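Local coordinates for protein CRS2 (Zea mays, PDB 1RYB) that promotes splicing of group IIB introns in chloroplasts, in complexes with CAF1 or CAF2, and keeps a peptidyl-tRNA hydrolase fold without the hydrolase activity, at residues G65-L73 with A185-G193; M81-G89 with H127-L137. All blocks are in the same frame, centred on the assembly; numbering follows the deposited sequence.

Interaction 1 (G65-L73 with A185-G193); sequences GSIGEVPVL and AVRTLVLKG
I67 and V70, at the turn end of a beta hairpin, lie against helix 185-192, whose axis stands at 88° to strand 65-67 and passes 9.8 Å from it. Two residue pairs, G65 with V72 and I67 with V70, are joined by backbone bonds in both directions, and I67 to V70 form a type II' turn with G68 at its first corner. I67 meets three helix residues. Its CG2, set opposite the backbone N (chi1 -67° places CG1 beside that N instead), reaches between R187 and L191: it lies over one face of the R187 guanidinium, 3.8 Å from NH2 and toward the rim of the group, and touches L191 CG at 3.9 Å. On the hairpin's second strand V70 divides its two methyls, CG1 meeting V190 CG1 at 3.9 Å and CG2 meeting L191 CD2 at 3.8 Å. V190 thus touches both strands, its CG1 also 4.1 Å from I67 CB, while V72 CG1 is a more distant neighbour of the same methyl. The turn connects strands 60-67 and 70-77, neighbours in the mixed sheet of this alpha/beta peptidyl-tRNA hydrolase fold, and the helix is the last turns of the long C-terminal helix 169-192. W18, on the adjoining strand 18-22, touches both V70 and V190 and continues the apolar layer. L191 CD2 folds over the turn, 4.1 Å from G68 CA; a CB at G68 would run into this methyl, and the positive phi of 63° also suits glycine. At the solvent-facing margin one water accepts from G68 N and, at 3.0 Å, from R187 NH2, lying in the guanidinium plane. The bend at chi3 turns the R187 head back toward the hairpin, where NH2 also makes a salt bridge with E49.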
loop_
_atom_site.group_PDB
_atom_site.type_symbol
_atom_site.label_atom_id
_atom_site.label_comp_id
_atom_site.label_asym_id
_atom_site.label_seq_id
_atom_site.Cartn_x
_atom_site.Cartn_y
_atom_site.Cartn_z
ATOM N N GLY A 65 10.239 5.293 11.676
ATOM C CA GLY A 65 9.782 6.358 12.511
ATOM C C GLY A 65 8.678 5.837 13.445
ATOM O O GLY A 65 8.695 4.720 13.907
ATOM N N SER A 66 7.790 6.678 13.772
ATOM C CA SER A 66 6.654 6.270 14.602
ATOM C C SER A 66 5.381 7.049 14.262
ATOM O O SER A 66 5.398 8.119 13.617
ATOM C CB SER A 66 6.958 6.350 16.079
ATOM O OG SER A 66 7.407 7.636 16.316
ATOM N N ILE A 67 4.281 6.432 14.672
ATOM C CA ILE A 67 2.927 7.019 14.592
ATOM C C ILE A 67 2.487 7.065 16.055
ATOM O O ILE A 67 2.418 5.975 16.720
ATOM C CB ILE A 67 1.933 6.190 13.745
ATOM C CG1 ILE A 67 2.369 6.216 12.264
ATOM C CG2 ILE A 67 0.474 6.725 13.911
ATOM C CD1 ILE A 67 1.289 5.640 11.346
ATOM N N GLY A 68 2.372 8.287 16.655
ATOM C CA GLY A 68 2.103 8.259 18.060
ATOM C C GLY A 68 3.315 7.581 18.709
ATOM O O GLY A 68 4.462 7.880 18.336
ATOM N N GLU A 69 3.088 6.682 19.660
ATOM C CA GLU A 69 4.124 5.933 20.365
ATOM C C GLU A 69 4.447 4.631 19.681
ATOM O O GLU A 69 5.226 3.843 20.187
ATOM C CB GLU A 69 3.720 5.639 21.851
ATOM C CG GLU A 69 3.429 6.957 22.637
ATOM C CD GLU A 69 2.604 6.794 23.917
ATOM O OE1 GLU A 69 2.411 5.713 24.479
ATOM O OE2 GLU A 69 2.182 7.958 24.414
ATOM N N VAL A 70 3.819 4.391 18.522
ATOM C CA VAL A 70 4.052 3.111 17.858
ATOM C C VAL A 70 5.165 3.248 16.823
ATOM O O VAL A 70 5.092 4.053 15.915
ATOM C CB VAL A 70 2.741 2.605 17.108
ATOM C CG1 VAL A 70 2.883 1.168 16.572
ATOM C CG2 VAL A 70 1.547 2.708 18.056
ATOM N N PRO A 71 6.129 2.431 16.944
ATOM C CA PRO A 71 7.236 2.406 15.948
ATOM C C PRO A 71 6.695 1.789 14.646
ATOM O O PRO A 71 5.983 0.764 14.647
ATOM C CB PRO A 71 8.273 1.465 16.545
ATOM C CG PRO A 71 7.799 1.105 17.945
ATOM C CD PRO A 71 6.348 1.531 18.118
ATOM N N VAL A 72 7.076 2.365 13.529
ATOM C CA VAL A 72 6.643 1.783 12.273
ATOM C C VAL A 72 7.788 1.863 11.274
ATOM O O VAL A 72 8.716 2.716 11.376
ATOM C CB VAL A 72 5.459 2.624 11.676
ATOM C CG1 VAL A 72 4.290 2.792 12.645
ATOM C CG2 VAL A 72 5.876 4.034 11.184
ATOM N N LEU A 73 7.677 1.040 10.251
ATOM C CA LEU A 73 8.532 1.255 9.093
ATOM C C LEU A 73 7.636 1.498 7.903
ATOM O O LEU A 73 6.552 0.959 7.864
ATOM C CB LEU A 73 9.615 0.222 8.869
ATOM C CG LEU A 73 9.199 -1.201 8.764
ATOM C CD1 LEU A 73 10.221 -1.883 7.862
ATOM C CD2 LEU A 73 9.294 -1.896 10.117
ATOM N N ALA A 185 -6.993 7.316 8.282
ATOM C CA ALA A 185 -7.453 5.947 8.538
ATOM C C ALA A 185 -6.303 5.106 9.013
ATOM O O ALA A 185 -6.440 4.215 9.834
ATOM C CB ALA A 185 -7.957 5.286 7.244
ATOM N N VAL A 186 -5.122 5.301 8.358
ATOM C CA VAL A 186 -3.960 4.464 8.736
ATOM C C VAL A 186 -3.482 4.793 10.150
ATOM O O VAL A 186 -3.244 3.912 10.948
ATOM C CB VAL A 186 -2.813 4.563 7.680
ATOM C CG1 VAL A 186 -1.529 3.900 8.248
ATOM C CG2 VAL A 186 -3.303 3.862 6.422
ATOM N N ARG A 187 -3.390 6.070 10.467
ATOM C CA ARG A 187 -3.028 6.428 11.833
ATOM C C ARG A 187 -3.920 5.811 12.824
ATOM O O ARG A 187 -3.536 5.349 13.875
ATOM C CB ARG A 187 -3.172 7.890 12.027
ATOM C CG ARG A 187 -2.036 8.652 11.476
ATOM C CD ARG A 187 -2.029 10.084 12.003
ATOM N NE ARG A 187 -2.244 10.179 13.446
ATOM C CZ ARG A 187 -1.244 10.428 14.315
ATOM N NH1 ARG A 187 -1.420 10.530 15.648
ATOM N NH2 ARG A 187 -0.023 10.541 13.830
ATOM N N THR A 188 -5.216 5.900 12.556
ATOM C CA THR A 188 -6.209 5.308 13.488
ATOM C C THR A 188 -6.076 3.811 13.585
ATOM O O THR A 188 -6.061 3.245 14.677
ATOM C CB THR A 188 -7.660 5.657 13.077
ATOM O OG1 THR A 188 -7.778 7.076 13.140
ATOM C CG2 THR A 188 -8.660 4.977 14.075
ATOM N N LEU A 189 -5.962 3.135 12.453
ATOM C CA LEU A 189 -5.740 1.708 12.542
ATOM C C LEU A 189 -4.544 1.366 13.381
ATOM O O LEU A 189 -4.576 0.447 14.174
ATOM C CB LEU A 189 -5.578 1.105 11.106
ATOM C CG LEU A 189 -5.081 -0.335 11.056
ATOM C CD1 LEU A 189 -6.196 -1.275 11.474
ATOM C CD2 LEU A 189 -4.636 -0.652 9.649
ATOM N N VAL A 190 -3.426 2.010 13.114
ATOM C CA VAL A 190 -2.176 1.737 13.840
ATOM C C VAL A 190 -2.275 2.053 15.324
ATOM O O VAL A 190 -1.878 1.243 16.136
ATOM C CB VAL A 190 -1.076 2.537 13.215
ATOM C CG1 VAL A 190 0.200 2.453 14.079
ATOM C CG2 VAL A 190 -0.871 1.988 11.784
ATOM N N LEU A 191 -2.865 3.207 15.702
ATOM C CA LEU A 191 -3.034 3.540 17.137
ATOM C C LEU A 191 -4.064 2.724 17.963
ATOM O O LEU A 191 -3.894 2.459 19.172
ATOM C CB LEU A 191 -3.284 5.043 17.299
ATOM C CG LEU A 191 -2.179 5.870 16.691
ATOM C CD1 LEU A 191 -2.492 7.363 16.732
ATOM C CD2 LEU A 191 -0.893 5.580 17.459
ATOM N N LYS A 192 -5.178 2.356 17.354
ATOM C CA LYS A 192 -6.249 1.693 18.063
ATOM C C LYS A 192 -5.913 0.393 18.720
ATOM O O LYS A 192 -6.600 -0.007 19.678
ATOM C CB LYS A 192 -7.598 1.630 17.324
ATOM C CG LYS A 192 -7.618 0.645 16.159
ATOM C CD LYS A 192 -9.011 0.427 15.502
ATOM C CE LYS A 192 -8.962 -0.657 14.417
ATOM N NZ LYS A 192 -8.688 -2.007 14.971
ATOM N N GLY A 193 -4.891 -0.253 18.198
ATOM C CA GLY A 193 -4.402 -1.508 18.758
ATOM C C GLY A 193 -5.479 -2.554 18.637
ATOM O O GLY A 193 -6.135 -2.548 17.608
HETATM O O HOH W 1 2.421 10.668 15.519
#

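Interaction 2 (M81-G89 with H127-L137); sequences MNYSGEAIG and HNGLQNVIEHL
H136 lays its imidazole face against the backbone of G85 and E86, with E86 N 3.7 Å above the ring centre and G85 C nearer the rim. E86 CG comes to 3.4 Å from H136 CE1, and beyond it a water joins E86 OE1, H136 NE2 and N132 ND2. Were H136 an alanine, the G85-E86 peptide would probably lose the ring packed on it and the water its link to NE2. With CG opposite its own N (chi1 -168°), N132 sends OD1 to the backbone of helix 84-89, where G85 N reaches an in-plane lone pair at 2.6 Å in a short, bent bond (133°); E86 N bonds it weakly. The two helices cross at -44° with axes only 7.4 Å apart, a close glycine-mediated packing: G85 CA sits 3.7 Å from V133 CA, and a CB on G85 would run into N132 O and the H136 ring. I88 CD1 packs on V133 CG2. At the other end, M81 SD meets the edge of the H127 ring near CE1; H127 caps helix 128-136 through ND1 and is hydrogen-bonded to D107 through NE2. N128 ND2 donates a bent hydrogen bond, tilted from the carbonyl plane, to N82 OD1 (3.1 Å), linking two residues that probably correspond to tRNA-binding residues of related hydrolases.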
loop_
_atom_site.group_PDB
_atom_site.type_symbol
_atom_site.label_atom_id
_atom_site.label_comp_id
_atom_site.label_asym_id
_atom_site.label_seq_id
_atom_site.Cartn_x
_atom_site.Cartn_y
_atom_site.Cartn_z
ATOM N N MET A 81 6.398 -4.797 -9.182
ATOM C CA MET A 81 5.135 -5.234 -8.524
ATOM C C MET A 81 5.026 -6.757 -8.233
ATOM O O MET A 81 4.674 -7.190 -7.161
ATOM C CB MET A 81 3.958 -4.795 -9.402
ATOM C CG MET A 81 2.618 -5.064 -8.768
ATOM S SD MET A 81 2.415 -4.186 -7.214
ATOM C CE MET A 81 1.784 -2.599 -7.842
ATOM N N ASN A 82 5.469 -7.550 -9.200
ATOM C CA ASN A 82 5.345 -8.967 -9.150
ATOM C C ASN A 82 6.225 -9.562 -8.124
ATOM O O ASN A 82 6.056 -10.750 -7.799
ATOM C CB ASN A 82 5.762 -9.604 -10.521
ATOM C CG ASN A 82 4.672 -9.472 -11.558
ATOM O OD1 ASN A 82 3.568 -9.056 -11.241
ATOM N ND2 ASN A 82 4.983 -9.887 -12.807
ATOM N N TYR A 83 7.254 -8.815 -7.673
ATOM C CA TYR A 83 8.161 -9.405 -6.667
ATOM C C TYR A 83 8.111 -8.684 -5.304
ATOM O O TYR A 83 9.057 -8.779 -4.484
ATOM C CB TYR A 83 9.599 -9.427 -7.211
ATOM C CG TYR A 83 9.614 -10.106 -8.522
ATOM C CD1 TYR A 83 9.573 -11.499 -8.613
ATOM C CD2 TYR A 83 9.687 -9.376 -9.703
ATOM C CE1 TYR A 83 9.519 -12.122 -9.870
ATOM C CE2 TYR A 83 9.661 -9.984 -10.962
ATOM C CZ TYR A 83 9.594 -11.373 -11.050
ATOM O OH TYR A 83 9.651 -11.988 -12.299
ATOM N N SER A 84 6.969 -8.018 -5.030
ATOM C CA SER A 84 6.798 -7.275 -3.830
ATOM C C SER A 84 7.067 -8.126 -2.574
ATOM O O SER A 84 7.563 -7.627 -1.559
ATOM C CB SER A 84 5.392 -6.670 -3.786
ATOM O OG SER A 84 5.201 -5.761 -4.881
ATOM N N GLY A 85 6.674 -9.391 -2.588
ATOM C CA GLY A 85 6.816 -10.218 -1.408
ATOM C C GLY A 85 8.268 -10.493 -1.094
ATOM O O GLY A 85 8.669 -10.661 0.109
ATOM N N GLU A 86 9.043 -10.547 -2.149
ATOM C CA GLU A 86 10.466 -10.751 -2.004
ATOM C C GLU A 86 11.089 -9.684 -1.174
ATOM O O GLU A 86 12.099 -9.932 -0.551
ATOM C CB GLU A 86 11.209 -10.841 -3.380
ATOM C CG GLU A 86 10.759 -12.138 -4.084
ATOM C CD GLU A 86 11.472 -12.432 -5.366
ATOM O OE1 GLU A 86 11.042 -13.227 -6.137
ATOM O OE2 GLU A 86 12.462 -11.637 -5.658
ATOM N N ALA A 87 10.536 -8.445 -1.250
ATOM C CA ALA A 87 11.032 -7.337 -0.455
ATOM C C ALA A 87 10.406 -7.345 0.971
ATOM O O ALA A 87 11.094 -7.186 1.992
ATOM C CB ALA A 87 10.635 -6.022 -1.121
ATOM N N ILE A 88 9.047 -7.511 1.056
ATOM C CA ILE A 88 8.353 -7.390 2.305
ATOM C C ILE A 88 8.592 -8.523 3.295
ATOM O O ILE A 88 8.715 -8.292 4.504
ATOM C CB ILE A 88 6.886 -7.123 2.042
ATOM C CG1 ILE A 88 6.739 -5.716 1.422
ATOM C CG2 ILE A 88 6.080 -7.248 3.339
ATOM C CD1 ILE A 88 5.487 -5.609 0.537
ATOM N N GLY A 89 8.623 -9.773 2.820
ATOM C CA GLY A 89 8.838 -10.878 3.775
ATOM C C GLY A 89 10.070 -10.692 4.610
ATOM O O GLY A 89 10.025 -10.793 5.815
ATOM N N HIS A 127 -4.487 -9.345 -7.790
ATOM C CA HIS A 127 -3.510 -8.281 -7.830
ATOM C C HIS A 127 -2.140 -8.974 -7.702
ATOM O O HIS A 127 -1.890 -9.677 -6.736
ATOM C CB HIS A 127 -3.773 -7.275 -6.655
ATOM C CG HIS A 127 -2.853 -6.061 -6.727
ATOM N ND1 HIS A 127 -1.464 -6.123 -6.446
ATOM C CD2 HIS A 127 -3.152 -4.775 -7.045
ATOM C CE1 HIS A 127 -0.986 -4.877 -6.574
ATOM N NE2 HIS A 127 -1.973 -4.049 -6.953
ATOM N N ASN A 128 -1.296 -8.835 -8.715
ATOM C CA ASN A 128 -0.032 -9.546 -8.745
ATOM C C ASN A 128 0.866 -9.269 -7.558
ATOM O O ASN A 128 1.595 -10.175 -7.085
ATOM C CB ASN A 128 0.727 -9.184 -10.035
ATOM C CG ASN A 128 0.128 -9.913 -11.205
ATOM O OD1 ASN A 128 -0.902 -10.590 -11.067
ATOM N ND2 ASN A 128 0.773 -9.789 -12.368
ATOM N N GLY A 129 0.859 -7.998 -7.113
ATOM C CA GLY A 129 1.701 -7.631 -6.031
ATOM C C GLY A 129 1.188 -8.252 -4.754
ATOM O O GLY A 129 1.937 -8.748 -3.918
ATOM N N LEU A 130 -0.067 -8.129 -4.518
ATOM C CA LEU A 130 -0.639 -8.724 -3.294
ATOM C C LEU A 130 -0.475 -10.247 -3.314
ATOM O O LEU A 130 -0.144 -10.863 -2.321
ATOM C CB LEU A 130 -2.122 -8.335 -3.185
ATOM C CG LEU A 130 -2.748 -8.424 -1.841
ATOM C CD1 LEU A 130 -1.843 -7.781 -0.772
ATOM C CD2 LEU A 130 -4.024 -7.555 -2.040
ATOM N N GLN A 131 -0.630 -10.815 -4.485
ATOM C CA GLN A 131 -0.456 -12.224 -4.573
ATOM C C GLN A 131 0.956 -12.623 -4.165
ATOM O O GLN A 131 1.154 -13.564 -3.428
ATOM C CB GLN A 131 -0.759 -12.677 -6.004
ATOM C CG GLN A 131 -0.507 -14.192 -6.118
ATOM C CD GLN A 131 -0.675 -14.691 -7.535
ATOM O OE1 GLN A 131 -0.769 -13.889 -8.503
ATOM N NE2 GLN A 131 -0.685 -16.016 -7.680
ATOM N N ASN A 132 1.973 -11.948 -4.690
ATOM C CA ASN A 132 3.331 -12.268 -4.306
ATOM C C ASN A 132 3.605 -12.032 -2.821
ATOM O O ASN A 132 4.403 -12.753 -2.217
ATOM C CB ASN A 132 4.352 -11.452 -5.148
ATOM C CG ASN A 132 5.767 -11.950 -5.005
ATOM O OD1 ASN A 132 6.626 -11.290 -4.401
ATOM N ND2 ASN A 132 6.016 -13.182 -5.484
ATOM N N VAL A 133 2.959 -11.006 -2.200
ATOM C CA VAL A 133 3.180 -10.776 -0.736
ATOM C C VAL A 133 2.660 -11.950 0.048
ATOM O O VAL A 133 3.271 -12.431 0.945
ATOM C CB VAL A 133 2.514 -9.481 -0.229
ATOM C CG1 VAL A 133 2.562 -9.374 1.298
ATOM C CG2 VAL A 133 3.121 -8.229 -0.922
ATOM N N ILE A 134 1.485 -12.390 -0.291
ATOM C CA ILE A 134 0.888 -13.501 0.433
ATOM C C ILE A 134 1.788 -14.755 0.362
ATOM O O ILE A 134 2.024 -15.505 1.332
ATOM C CB ILE A 134 -0.596 -13.789 -0.036
ATOM C CG1 ILE A 134 -1.583 -12.697 0.430
ATOM C CG2 ILE A 134 -1.044 -15.204 0.450
ATOM C CD1 ILE A 134 -2.877 -12.569 -0.437
ATOM N N GLU A 135 2.221 -15.042 -0.825
ATOM C CA GLU A 135 3.060 -16.152 -0.964
ATOM C C GLU A 135 4.324 -16.009 -0.062
ATOM O O GLU A 135 4.712 -16.943 0.597
ATOM C CB GLU A 135 3.413 -16.316 -2.466
ATOM C CG GLU A 135 4.802 -16.922 -2.717
ATOM C CD GLU A 135 5.079 -17.158 -4.164
ATOM O OE1 GLU A 135 6.146 -17.626 -4.546
ATOM O OE2 GLU A 135 4.033 -16.847 -4.949
ATOM N N HIS A 136 4.998 -14.836 -0.041
ATOM C CA HIS A 136 6.167 -14.632 0.791
ATOM C C HIS A 136 5.894 -14.509 2.262
ATOM O O HIS A 136 6.826 -14.372 3.070
ATOM C CB HIS A 136 7.102 -13.522 0.304
ATOM C CG HIS A 136 7.815 -13.936 -0.916
ATOM N ND1 HIS A 136 9.147 -14.302 -0.887
ATOM C CD2 HIS A 136 7.377 -14.020 -2.227
ATOM C CE1 HIS A 136 9.493 -14.592 -2.151
ATOM N NE2 HIS A 136 8.452 -14.468 -2.975
ATOM N N LEU A 137 4.599 -14.532 2.602
ATOM C CA LEU A 137 4.197 -14.529 3.990
ATOM C C LEU A 137 3.692 -15.934 4.385
ATOM O O LEU A 137 2.711 -16.127 5.128
ATOM C CB LEU A 137 3.151 -13.442 4.345
ATOM C CG LEU A 137 3.689 -11.992 4.182
ATOM C CD1 LEU A 137 2.559 -10.982 4.466
ATOM C CD2 LEU A 137 4.867 -11.736 5.062
HETATM O O HOH W 2 8.814 -14.401 -5.745
#

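Overall arrangement
Both interactions belong to one alpha/beta domain built round the seven-stranded mixed sheet, with their centres about 23 Å apart and their nearest atoms about 7 Å apart, so they do not touch. Along the chain the hairpin of interaction 1 comes first; its strand 70-77 is followed, after a short connection, by helix 84-94, the first partner of interaction 2, whose second helix, 128-136, comes after strands 102-108 and 116-119. The C-terminal helix 169-192 comes last and returns to the hairpin. Interaction 1 therefore brings distant parts of the chain together away from the annotated sites, whereas interaction 2 lies beside the counterparts of the hydrolase centre, H35 and D107, in a protein that lacks this activity.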